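Purine nucleoside phosphorylase (Thermus thermophilus, PDB 1ODK) probably catalyses the phosphate-dependent cleavage of purine nucleosides, methylthioadenosine perhaps among them, to the free base and the corresponding ribose 1-phosphate, working as a hexamer. Local coordinates at residues Ile4-Ala8 / Tyr40-Arg44; Ala14-Pro20 / Pro57-Thr63; Phe33-Arg38 / Thr50-Lys54. One frame throughout, in Å; residues are numbered along the deposited sequence.

Contact 1: residues Ile4-Ala8 / Tyr40-Arg44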
# COMPACT_ATOMS: atom_id res chain seq x y z
N ILE B 4 -22.31 -11.33 22.35
CA ILE B 4 -22.17 -12.57 21.60
C ILE B 4 -21.13 -13.55 22.15
O ILE B 4 -21.41 -14.74 22.29
CB ILE B 4 -21.83 -12.26 20.13
CG1 ILE B 4 -22.98 -11.48 19.48
CG2 ILE B 4 -21.54 -13.55 19.37
CD1 ILE B 4 -22.68 -10.96 18.09
N HIS B 5 -19.94 -13.06 22.46
CA HIS B 5 -18.89 -13.94 22.94
C HIS B 5 -18.75 -13.99 24.46
O HIS B 5 -18.75 -15.08 25.05
CB HIS B 5 -17.58 -13.56 22.26
CG HIS B 5 -17.71 -13.41 20.78
ND1 HIS B 5 -18.36 -12.34 20.20
CD2 HIS B 5 -17.32 -14.21 19.76
CE1 HIS B 5 -18.36 -12.49 18.88
NE2 HIS B 5 -17.73 -13.61 18.59
N VAL B 6 -18.60 -12.84 25.10
CA VAL B 6 -18.50 -12.80 26.55
C VAL B 6 -19.94 -12.68 27.02
O VAL B 6 -20.49 -11.58 27.12
CB VAL B 6 -17.68 -11.58 27.03
CG1 VAL B 6 -17.59 -11.58 28.55
CG2 VAL B 6 -16.28 -11.61 26.42
N ARG B 7 -20.56 -13.83 27.28
CA ARG B 7 -21.96 -13.88 27.69
C ARG B 7 -22.22 -13.58 29.16
O ARG B 7 -22.61 -14.45 29.94
CB ARG B 7 -22.55 -15.24 27.31
CG ARG B 7 -22.52 -15.47 25.81
CD ARG B 7 -23.05 -16.82 25.40
NE ARG B 7 -23.07 -16.95 23.95
CZ ARG B 7 -23.46 -18.04 23.29
NH1 ARG B 7 -23.86 -19.11 23.96
NH2 ARG B 7 -23.45 -18.05 21.97
N ALA B 8 -22.00 -12.32 29.53
CA ALA B 8 -22.21 -11.87 30.89
C ALA B 8 -23.24 -10.76 30.88
O ALA B 8 -23.74 -10.38 29.82
CB ALA B 8 -20.90 -11.35 31.46
N TYR B 40 -17.97 -15.28 35.76
CA TYR B 40 -19.21 -14.83 35.13
C TYR B 40 -19.36 -15.32 33.69
O TYR B 40 -20.42 -15.16 33.10
CB TYR B 40 -19.32 -13.30 35.19
CG TYR B 40 -18.19 -12.57 34.50
CD1 TYR B 40 -18.06 -12.58 33.11
CD2 TYR B 40 -17.23 -11.88 35.25
CE1 TYR B 40 -17.01 -11.91 32.48
CE2 TYR B 40 -16.18 -11.21 34.63
CZ TYR B 40 -16.08 -11.23 33.25
OH TYR B 40 -15.05 -10.56 32.64
N ASN B 41 -18.31 -15.90 33.13
CA ASN B 41 -18.40 -16.41 31.76
C ASN B 41 -17.38 -17.49 31.46
O ASN B 41 -16.23 -17.41 31.90
CB ASN B 41 -18.20 -15.29 30.73
CG ASN B 41 -18.23 -15.80 29.29
OD1 ASN B 41 -19.29 -16.15 28.77
ND2 ASN B 41 -17.06 -15.88 28.65
N ASP B 42 -17.80 -18.50 30.71
CA ASP B 42 -16.89 -19.55 30.29
C ASP B 42 -17.16 -19.91 28.83
O ASP B 42 -16.52 -20.79 28.27
CB ASP B 42 -17.01 -20.79 31.20
CG ASP B 42 -18.37 -21.46 31.13
OD1 ASP B 42 -18.58 -22.41 31.90
OD2 ASP B 42 -19.22 -21.04 30.33
N HIS B 43 -18.11 -19.21 28.22
CA HIS B 43 -18.45 -19.45 26.82
C HIS B 43 -17.20 -19.23 25.96
O HIS B 43 -16.44 -18.29 26.17
CB HIS B 43 -19.55 -18.50 26.35
CG HIS B 43 -20.00 -18.76 24.95
ND1 HIS B 43 -19.83 -17.86 23.92
CD2 HIS B 43 -20.59 -19.85 24.39
CE1 HIS B 43 -20.29 -18.38 22.80
NE2 HIS B 43 -20.76 -19.58 23.06
N ARG B 44 -17.01 -20.12 24.98
CA ARG B 44 -15.85 -20.07 24.09
C ARG B 44 -14.51 -20.13 24.82
O ARG B 44 -13.47 -19.77 24.27
CB ARG B 44 -15.90 -18.82 23.20
CG ARG B 44 -16.70 -19.04 21.91
CD ARG B 44 -16.82 -17.76 21.10
NE ARG B 44 -17.48 -17.96 19.81
CZ ARG B 44 -16.92 -18.54 18.75
NH1 ARG B 44 -15.67 -18.98 18.81
NH2 ARG B 44 -17.61 -18.67 17.63
O HOH W 1 -20.25 -17.08 20.03
O HOH W 2 -22.28 -16.85 31.34
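With CG of His-43 anti to its backbone N (chi1 -176°) and the chain of Arg-7 fully extended from CG to NE, the guanidinium of Arg-7 is laid flat over the imidazole of His-43. The two planes are only 12° apart and their centres 3.3 Å, with CD of Arg-7 adding a CH-pi contact over the same face. CG of Arg-44 sits on the opposite face, so the ring is held between two arginine side chains. Its rotation is fixed by ND1, which gives a hydrogen bond of 3.2 Å to His-5 O, at 157° and close to the ring plane. The stacked guanidinium is held in turn from its own segment, where Arg-7 NE donates to Ile-4 O (3.2 Å).

Farther along, OD1 of Asn-41 receives two weak bonds, from the backbone N of Arg-7 (3.0 Å) and of His-43, while its ND2 turns to Leu-46 O. Tyr-40 closes this end: Ala-8 CB lies 3.5 Å from Tyr-40 CD1, and CG1 of Val-6 reaches the ring edge at CE1. At the other end, His-5 and Arg-44 run side by side and point the same way, His-5 CD2 3.8 Å from Arg-44 NE. A water accepts from Arg-44 NE and donates weakly to Ile-4 O, while Glu-76 of helix 67-79 bonds ND1 of His-5.

Met-65 of the second subunit packs on both His-5 and Arg-44, and Phe-159 of that subunit meets the His-5 ring edge-to-face. His-5 and Arg-44 thus probably fill the role known from hexameric purine nucleoside phosphorylases, in which a histidine near the N terminus and an arginine of one subunit complete the substrate pocket of its neighbour.

Contact 2: residues Ala14-Pro20 / Pro57-Thr63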
# COMPACT_ATOMS: atom_id res chain seq x y z
N ALA B 14 -16.62 -5.51 36.47
CA ALA B 14 -16.21 -4.32 37.21
C ALA B 14 -15.67 -3.26 36.27
O ALA B 14 -15.38 -3.54 35.10
CB ALA B 14 -15.15 -4.69 38.24
N GLU B 15 -15.52 -2.04 36.77
CA GLU B 15 -14.98 -0.96 35.95
C GLU B 15 -13.51 -1.20 35.63
O GLU B 15 -13.03 -0.82 34.57
CB GLU B 15 -15.14 0.39 36.66
CG GLU B 15 -16.55 0.93 36.67
CD GLU B 15 -16.63 2.32 37.26
OE1 GLU B 15 -17.74 2.91 37.24
OE2 GLU B 15 -15.60 2.84 37.76
N ARG B 16 -12.81 -1.84 36.57
CA ARG B 16 -11.39 -2.13 36.41
C ARG B 16 -11.23 -3.59 36.02
O ARG B 16 -11.72 -4.49 36.70
CB ARG B 16 -10.65 -1.85 37.73
CG ARG B 16 -10.78 -0.41 38.18
CD ARG B 16 -10.12 -0.16 39.53
NE ARG B 16 -10.19 1.26 39.87
CZ ARG B 16 -11.31 1.91 40.18
NH1 ARG B 16 -11.27 3.20 40.47
NH2 ARG B 16 -12.46 1.26 40.22
N VAL B 17 -10.50 -3.83 34.92
CA VAL B 17 -10.34 -5.19 34.42
C VAL B 17 -8.92 -5.54 33.97
O VAL B 17 -8.26 -4.72 33.33
CB VAL B 17 -11.25 -5.41 33.18
CG1 VAL B 17 -11.32 -6.89 32.83
CG2 VAL B 17 -12.63 -4.83 33.44
N LEU B 18 -8.46 -6.74 34.30
CA LEU B 18 -7.15 -7.21 33.86
C LEU B 18 -7.45 -8.12 32.66
O LEU B 18 -8.43 -8.87 32.69
CB LEU B 18 -6.41 -8.01 34.93
CG LEU B 18 -5.97 -7.31 36.23
CD1 LEU B 18 -4.84 -8.12 36.86
CD2 LEU B 18 -5.49 -5.90 35.94
N LEU B 19 -6.61 -8.05 31.63
CA LEU B 19 -6.81 -8.85 30.43
C LEU B 19 -5.70 -9.84 30.09
O LEU B 19 -4.83 -9.55 29.27
CB LEU B 19 -7.00 -7.91 29.22
CG LEU B 19 -8.17 -6.94 29.25
CD1 LEU B 19 -8.11 -5.99 28.05
CD2 LEU B 19 -9.48 -7.71 29.24
N PRO B 20 -5.69 -11.02 30.74
CA PRO B 20 -4.62 -11.95 30.38
C PRO B 20 -5.06 -12.64 29.09
O PRO B 20 -6.25 -12.64 28.76
CB PRO B 20 -4.59 -12.91 31.57
CG PRO B 20 -6.02 -12.92 32.04
CD PRO B 20 -6.44 -11.47 31.93
N PRO B 57 -13.68 -3.57 43.44
CA PRO B 57 -14.07 -4.58 42.45
C PRO B 57 -13.08 -4.63 41.28
O PRO B 57 -12.66 -3.60 40.75
CB PRO B 57 -15.45 -4.11 42.00
CG PRO B 57 -15.98 -3.38 43.23
CD PRO B 57 -14.76 -2.60 43.66
N VAL B 58 -12.68 -5.85 40.91
CA VAL B 58 -11.76 -6.06 39.80
C VAL B 58 -12.16 -7.30 39.02
O VAL B 58 -12.46 -8.35 39.60
CB VAL B 58 -10.30 -6.23 40.31
CG1 VAL B 58 -9.39 -6.66 39.16
CG2 VAL B 58 -9.80 -4.92 40.91
N SER B 59 -12.19 -7.19 37.70
CA SER B 59 -12.52 -8.32 36.84
C SER B 59 -11.25 -8.78 36.13
O SER B 59 -10.32 -8.00 35.95
CB SER B 59 -13.58 -7.92 35.80
OG SER B 59 -14.84 -7.70 36.41
N VAL B 60 -11.22 -10.06 35.77
CA VAL B 60 -10.08 -10.65 35.07
C VAL B 60 -10.72 -11.38 33.90
O VAL B 60 -11.40 -12.39 34.09
CB VAL B 60 -9.34 -11.66 35.98
CG1 VAL B 60 -8.12 -12.21 35.25
CG2 VAL B 60 -8.93 -10.99 37.28
N GLN B 61 -10.49 -10.88 32.69
CA GLN B 61 -11.09 -11.45 31.49
C GLN B 61 -10.11 -11.97 30.45
O GLN B 61 -9.25 -11.24 29.97
CB GLN B 61 -12.00 -10.40 30.84
CG GLN B 61 -12.63 -10.83 29.51
CD GLN B 61 -13.57 -12.01 29.66
OE1 GLN B 61 -14.52 -11.96 30.43
NE2 GLN B 61 -13.31 -13.08 28.91
N THR B 62 -10.28 -13.24 30.09
CA THR B 62 -9.45 -13.90 29.08
C THR B 62 -9.70 -13.24 27.73
O THR B 62 -10.85 -13.00 27.36
CB THR B 62 -9.82 -15.39 28.97
OG1 THR B 62 -9.62 -16.03 30.23
CG2 THR B 62 -8.99 -16.07 27.89
N THR B 63 -8.63 -12.95 26.98
CA THR B 63 -8.79 -12.32 25.66
C THR B 63 -8.55 -13.29 24.50
O THR B 63 -9.00 -13.05 23.38
CB THR B 63 -7.79 -11.18 25.44
OG1 THR B 63 -6.47 -11.72 25.39
CG2 THR B 63 -7.87 -10.15 26.57
O HOH W 3 -13.57 -1.37 39.53
O HOH W 4 -4.37 -10.02 26.58
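Ser-59 meets Ala-14 through its hydroxyl: OG, beside the backbone N and anti to the carbonyl carbon (chi1 -70°), receives the N-H of Ala-14 at 2.8 Å in a nearly straight bond of 178°. The same OG also bonds Thr-50 OG1 of strand 48-53. Next to it, the CB atoms of Ala-14 and Pro-57 touch at 3.8 Å. The backbones run on as a parallel ladder, Ser-59 N to Arg-16 O, Leu-18 N to Ser-59 O and Gln-61 N to Leu-18 O, the last at 2.9 Å. Beyond it, Thr-63 N bonds to Pro-20 O. Side chains close the far end, with CG2 of Thr-63 set crosswise against CB of Leu-19 (3.6 Å) and Val-60 CG1 against Pro-20 CD (3.8 Å).

These are neighbouring parallel strands of the mixed sheet in the alpha/beta fold of the phosphorylase superfamily, and the chain passes from one to the other through helix 23-33 and a beta hairpin. On its other edge strand 16-20 pairs with strand 84-93, through Val-84 and Val-86. Leu-18 packs on helix 214-233 and Val-60 on Ala-26 of helix 23-33, while Leu-19 and Gln-61 meet helix 67-79.

Water and second-shell groups fix the polar ends. One water accepts from Arg-16 N and NH2 and donates to Pro-57 O (2.7 Å), while Arg-16 NE bonds to Val-232 O and NH1 forms a salt bridge with the C-terminal carboxylate of Val-235. The amide of Gln-61 is held at both ends: NE2 donates to Thr-62 O (2.9 Å) and also bonds to Leu-46 O, and OE1 is bonded by Tyr-40.

Contact 3: residues Phe33-Arg38 / Thr50-Lys54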
# COMPACT_ATOMS: atom_id res chain seq x y z
N PHE B 33 -5.30 -13.67 43.76
CA PHE B 33 -5.37 -12.28 44.23
C PHE B 33 -6.72 -11.72 44.66
O PHE B 33 -6.77 -10.76 45.42
CB PHE B 33 -4.81 -11.34 43.16
CG PHE B 33 -3.36 -11.57 42.84
CD1 PHE B 33 -2.97 -12.58 41.96
CD2 PHE B 33 -2.38 -10.76 43.41
CE1 PHE B 33 -1.63 -12.78 41.66
CE2 PHE B 33 -1.03 -10.95 43.11
CZ PHE B 33 -0.65 -11.97 42.23
N LEU B 34 -7.81 -12.31 44.18
CA LEU B 34 -9.13 -11.77 44.50
C LEU B 34 -9.89 -12.45 45.62
O LEU B 34 -9.75 -13.65 45.86
CB LEU B 34 -10.00 -11.78 43.24
CG LEU B 34 -9.42 -11.12 41.99
CD1 LEU B 34 -10.44 -11.21 40.87
CD2 LEU B 34 -9.06 -9.67 42.27
N GLN B 35 -10.71 -11.66 46.30
CA GLN B 35 -11.57 -12.16 47.37
C GLN B 35 -12.93 -12.39 46.73
O GLN B 35 -13.35 -11.62 45.86
CB GLN B 35 -11.71 -11.11 48.49
CG GLN B 35 -10.40 -10.69 49.13
CD GLN B 35 -9.58 -11.87 49.63
OE1 GLN B 35 -10.07 -12.69 50.40
NE2 GLN B 35 -8.33 -11.96 49.18
N ASN B 36 -13.62 -13.46 47.13
CA ASN B 36 -14.93 -13.78 46.59
C ASN B 36 -14.97 -13.84 45.05
O ASN B 36 -15.88 -13.28 44.43
CB ASN B 36 -15.96 -12.75 47.06
CG ASN B 36 -16.09 -12.69 48.57
OD1 ASN B 36 -16.80 -11.84 49.11
ND2 ASN B 36 -15.40 -13.58 49.27
N PRO B 37 -14.00 -14.52 44.42
CA PRO B 37 -13.97 -14.61 42.96
C PRO B 37 -15.11 -15.47 42.41
O PRO B 37 -15.37 -16.56 42.91
CB PRO B 37 -12.62 -15.27 42.67
CG PRO B 37 -11.86 -15.22 43.98
CD PRO B 37 -12.93 -15.34 45.01
N ARG B 38 -15.78 -14.97 41.37
CA ARG B 38 -16.86 -15.71 40.74
C ARG B 38 -16.63 -15.65 39.23
O ARG B 38 -16.33 -14.58 38.69
CB ARG B 38 -18.22 -15.10 41.06
CG ARG B 38 -18.44 -14.72 42.52
CD ARG B 38 -18.20 -15.88 43.47
NE ARG B 38 -18.99 -17.06 43.14
CZ ARG B 38 -19.07 -18.14 43.91
NH1 ARG B 38 -18.40 -18.20 45.06
NH2 ARG B 38 -19.80 -19.18 43.53
N THR B 50 -14.76 -11.99 38.41
CA THR B 50 -14.89 -10.72 39.10
C THR B 50 -14.76 -11.01 40.58
O THR B 50 -15.31 -12.00 41.08
CB THR B 50 -16.24 -10.04 38.81
OG1 THR B 50 -16.29 -9.64 37.44
CG2 THR B 50 -16.40 -8.79 39.69
N GLY B 51 -14.01 -10.17 41.27
CA GLY B 51 -13.82 -10.34 42.69
C GLY B 51 -13.45 -8.99 43.27
O GLY B 51 -13.60 -7.97 42.60
N LEU B 52 -12.96 -8.99 44.50
CA LEU B 52 -12.57 -7.75 45.14
C LEU B 52 -11.08 -7.78 45.45
O LEU B 52 -10.55 -8.79 45.90
CB LEU B 52 -13.38 -7.54 46.44
CG LEU B 52 -14.87 -7.23 46.26
CD1 LEU B 52 -15.61 -7.37 47.58
CD2 LEU B 52 -15.04 -5.83 45.70
N TYR B 53 -10.40 -6.67 45.17
CA TYR B 53 -8.98 -6.57 45.45
C TYR B 53 -8.79 -5.38 46.37
O TYR B 53 -9.00 -4.24 45.96
CB TYR B 53 -8.18 -6.35 44.16
CG TYR B 53 -6.70 -6.23 44.40
CD1 TYR B 53 -5.95 -7.34 44.82
CD2 TYR B 53 -6.04 -5.01 44.25
CE1 TYR B 53 -4.59 -7.23 45.08
CE2 TYR B 53 -4.67 -4.89 44.52
CZ TYR B 53 -3.96 -6.00 44.93
OH TYR B 53 -2.61 -5.90 45.18
N LYS B 54 -8.39 -5.64 47.61
CA LYS B 54 -8.20 -4.58 48.58
C LYS B 54 -9.45 -3.71 48.66
O LYS B 54 -9.38 -2.47 48.70
CB LYS B 54 -6.96 -3.75 48.24
CG LYS B 54 -5.68 -4.57 48.35
CD LYS B 54 -4.43 -3.73 48.12
CE LYS B 54 -3.17 -4.54 48.37
NZ LYS B 54 -1.93 -3.74 48.17
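A beta bulge near the open end of the hairpin of strands 37-41 and 48-53 separates two hydrogen-bonded pairs. Gln-35 and Leu-52 form one, Arg-38 and Thr-50 the other, and the register slips by one residue between them, where the chain turns a corner at Asn-36. Gln-35 N lies 2.9 Å from Leu-52 O, and Arg-38 N 3.0 Å from Thr-50 O; in each pair the reciprocal bond is formed as well. Gly-51 lies at the slip, where a CB would run into Leu-34 CB and Gln-35 O; Gln-35 O comes to 3.5 Å from its CA, while CD1 of Leu-34 rests 3.7 Å from its N.

The other branch of Leu-34, CD2, meets CB of Tyr-53 at 3.9 Å, the two side chains crossing at about a right angle. A chi1 of 180° swings the Tyr-53 ring away from its own N-H, and its edge at CD1 comes within 3.6 Å of Phe-33 O, which lies in the ring plane. CG of Lys-54 covers one ring face.

Leu-34 and Tyr-53 also pack on Val-58 of strand 56-61, and Phe-33 and Tyr-53 both lie on Leu-229 of helix 214-233, where Glu-230 takes the hydroxyl of Tyr-53 and the ammonium of Lys-54.

All three contacts reach one sheet. Contacts 2 and 3, with centres about 11 Å apart, are joined by backbone pairing, Gly-51 O to Val-58 N at 2.9 Å, and by the hydroxyls of Thr-50 and Ser-59, whose OG1 and OG lie 2.6 Å apart. Contact 3 is nested in the loop that contact 2 closes. Contact 1, about 13 Å from contact 2 and 19 Å from contact 3 between centres, meets both through Tyr-40: OH lies 2.7 Å from Gln-61 OE1, and CE2 packs 3.2 Å from Thr-50 OG1. Only contact 1 touches another subunit; its His-5 and Arg-44 probably face that subunit's active site.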